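Local structure of glycoside hydrolase family 31 (Trueperella pyogenes, 5I0F) at residues T3-G8 against A14-Q19. The protein probably hydrolyses cycloalternan, a cyclic glucan, by a retaining mechanism that passes through a covalent glycosyl-enzyme intermediate. Residues are numbered along the deposited sequence; the frame is centred on the assembly and turned at random.
Sequences THRPRG and ARSLDQ
D18 and R5 illustrate how one buried carboxylate can tie together two lengths of irregular chain. With chi1 at 62°, D18 CG sits over its own backbone, between N and C, and the carboxylate is brought round to the R5 side chain and S16. CB rests on the carbonyl of T3, 3.6 Å from T3 O. CG lies at the edge of the R5 guanidinium, in its plane. OD2 takes both bonds from the arginine: it accepts R5 NE at 2.9 Å and R5 NH2 at 3.1 Å, both on its syn side, in a side-on salt bridge with the guanidinium and carboxylate planes 69° apart. OD1 takes the hydroxyl of S16, OG lying 2.7 Å from D18 OD1 and nearly in line with its C-O bond. Two residues thus fix the carboxylate's rotation, while G8 O sits over one face of the guanidinium. The backbone repeats the pairing, R5 N donating to D18 O at 2.8 Å. Beside this, the R5-G8 type I turn packs on Q19, whose CB lies 3.5 Å from G8 N. The whole loop joins strands 2-3 and 20-21, both paired with strand 31-37 in the N-terminal antiparallel sheet; H4 ND1 is hydrogen-bonded to G34 O of that strand, and A14 packs on helix 66-72.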
loop_
_atom_site.group_PDB
_atom_site.type_symbol
_atom_site.label_atom_id
_atom_site.label_comp_id
_atom_site.label_asym_id
_atom_site.label_seq_id
_atom_site.Cartn_x
_atom_site.Cartn_y
_atom_site.Cartn_z
ATOM N N THR A 3 -13.168 -12.822 -27.181
ATOM C CA THR A 3 -12.094 -12.092 -26.528
ATOM C C THR A 3 -11.042 -13.062 -25.992
ATOM O O THR A 3 -11.348 -13.993 -25.244
ATOM C CB THR A 3 -12.642 -11.222 -25.374
ATOM O OG1 THR A 3 -13.594 -10.302 -25.904
ATOM C CG2 THR A 3 -11.535 -10.425 -24.679
ATOM N N HIS A 4 -9.806 -12.828 -26.397
ATOM C CA HIS A 4 -8.661 -13.496 -25.814
ATOM C C HIS A 4 -7.569 -12.462 -25.627
ATOM O O HIS A 4 -7.219 -11.763 -26.558
ATOM C CB HIS A 4 -8.163 -14.620 -26.706
ATOM C CG HIS A 4 -6.909 -15.265 -26.210
ATOM N ND1 HIS A 4 -6.901 -16.174 -25.178
ATOM C CD2 HIS A 4 -5.619 -15.113 -26.589
ATOM C CE1 HIS A 4 -5.665 -16.583 -24.964
ATOM N NE2 HIS A 4 -4.868 -15.953 -25.807
ATOM N N ARG A 5 -7.083 -12.347 -24.394
ATOM C CA ARG A 5 -5.936 -11.497 -24.063
ATOM C C ARG A 5 -4.939 -12.414 -23.377
ATOM O O ARG A 5 -5.217 -12.892 -22.287
ATOM C CB ARG A 5 -6.340 -10.408 -23.071
ATOM C CG ARG A 5 -7.285 -9.340 -23.611
ATOM C CD ARG A 5 -7.622 -8.324 -22.519
ATOM N NE ARG A 5 -8.426 -8.917 -21.448
ATOM C CZ ARG A 5 -8.910 -8.259 -20.392
ATOM N NH1 ARG A 5 -8.681 -6.960 -20.226
ATOM N NH2 ARG A 5 -9.644 -8.911 -19.491
ATOM N N PRO A 6 -3.785 -12.682 -24.003
ATOM C CA PRO A 6 -2.836 -13.652 -23.448
ATOM C C PRO A 6 -2.493 -13.448 -21.960
ATOM O O PRO A 6 -2.318 -14.412 -21.237
ATOM C CB PRO A 6 -1.586 -13.422 -24.303
ATOM C CG PRO A 6 -2.106 -12.956 -25.604
ATOM C CD PRO A 6 -3.280 -12.094 -25.266
ATOM N N ARG A 7 -2.398 -12.200 -21.524
ATOM C CA ARG A 7 -2.090 -11.898 -20.115
ATOM C C ARG A 7 -3.314 -11.613 -19.258
ATOM O O ARG A 7 -3.187 -11.447 -18.043
ATOM C CB ARG A 7 -1.104 -10.738 -20.028
ATOM C CG ARG A 7 0.300 -11.075 -20.511
ATOM C CD ARG A 7 1.178 -9.828 -20.557
ATOM N NE ARG A 7 1.138 -9.285 -21.908
ATOM C CZ ARG A 7 0.457 -8.220 -22.334
ATOM N NH1 ARG A 7 -0.270 -7.477 -21.514
ATOM N NH2 ARG A 7 0.523 -7.890 -23.614
ATOM N N GLY A 8 -4.491 -11.551 -19.876
ATOM C CA GLY A 8 -5.730 -11.350 -19.164
ATOM C C GLY A 8 -5.908 -9.941 -18.627
ATOM O O GLY A 8 -5.402 -8.973 -19.190
ATOM N N ALA A 14 -4.559 -12.999 -9.701
ATOM C CA ALA A 14 -5.739 -13.697 -10.193
ATOM C C ALA A 14 -5.685 -13.764 -11.708
ATOM O O ALA A 14 -5.070 -12.908 -12.366
ATOM C CB ALA A 14 -7.011 -13.012 -9.745
ATOM N N ARG A 15 -6.319 -14.807 -12.232
ATOM C CA ARG A 15 -6.462 -14.995 -13.672
ATOM C C ARG A 15 -7.888 -14.682 -14.089
ATOM O O ARG A 15 -8.834 -15.003 -13.361
ATOM C CB ARG A 15 -6.127 -16.436 -14.053
ATOM C CG ARG A 15 -4.777 -16.917 -13.527
ATOM C CD ARG A 15 -4.698 -18.433 -13.520
ATOM N NE ARG A 15 -5.699 -19.039 -12.643
ATOM C CZ ARG A 15 -6.241 -20.252 -12.802
ATOM N NH1 ARG A 15 -7.149 -20.672 -11.915
ATOM N NH2 ARG A 15 -5.908 -21.049 -13.830
ATOM N N SER A 16 -8.034 -14.060 -15.258
ATOM C CA SER A 16 -9.335 -13.899 -15.915
ATOM C C SER A 16 -9.629 -15.109 -16.813
ATOM O O SER A 16 -8.766 -15.965 -17.040
ATOM C CB SER A 16 -9.390 -12.577 -16.705
ATOM O OG SER A 16 -8.230 -12.354 -17.472
ATOM N N LEU A 17 -10.851 -15.174 -17.334
ATOM C CA LEU A 17 -11.284 -16.314 -18.146
ATOM C C LEU A 17 -10.802 -16.291 -19.604
ATOM O O LEU A 17 -11.057 -17.242 -20.351
ATOM C CB LEU A 17 -12.818 -16.400 -18.122
ATOM C CG LEU A 17 -13.425 -16.720 -16.762
ATOM C CD1 LEU A 17 -14.940 -16.582 -16.805
ATOM C CD2 LEU A 17 -13.032 -18.117 -16.304
ATOM N N ASP A 18 -10.120 -15.228 -20.007
ATOM C CA ASP A 18 -9.774 -14.980 -21.412
ATOM C C ASP A 18 -8.253 -15.024 -21.694
ATOM O O ASP A 18 -7.796 -14.440 -22.675
ATOM C CB ASP A 18 -10.346 -13.605 -21.826
ATOM C CG ASP A 18 -9.761 -12.453 -21.013
ATOM O OD1 ASP A 18 -9.026 -12.710 -20.022
ATOM O OD2 ASP A 18 -10.036 -11.288 -21.369
ATOM N N GLN A 19 -7.481 -15.717 -20.847
ATOM C CA GLN A 19 -6.017 -15.658 -20.905
ATOM C C GLN A 19 -5.336 -17.011 -21.044
ATOM O O GLN A 19 -5.980 -18.051 -20.971
ATOM C CB GLN A 19 -5.450 -14.913 -19.698
ATOM C CG GLN A 19 -5.595 -15.607 -18.355
ATOM C CD GLN A 19 -4.846 -14.841 -17.278
ATOM O OE1 GLN A 19 -5.395 -13.937 -16.625
ATOM N NE2 GLN A 19 -3.564 -15.138 -17.150
#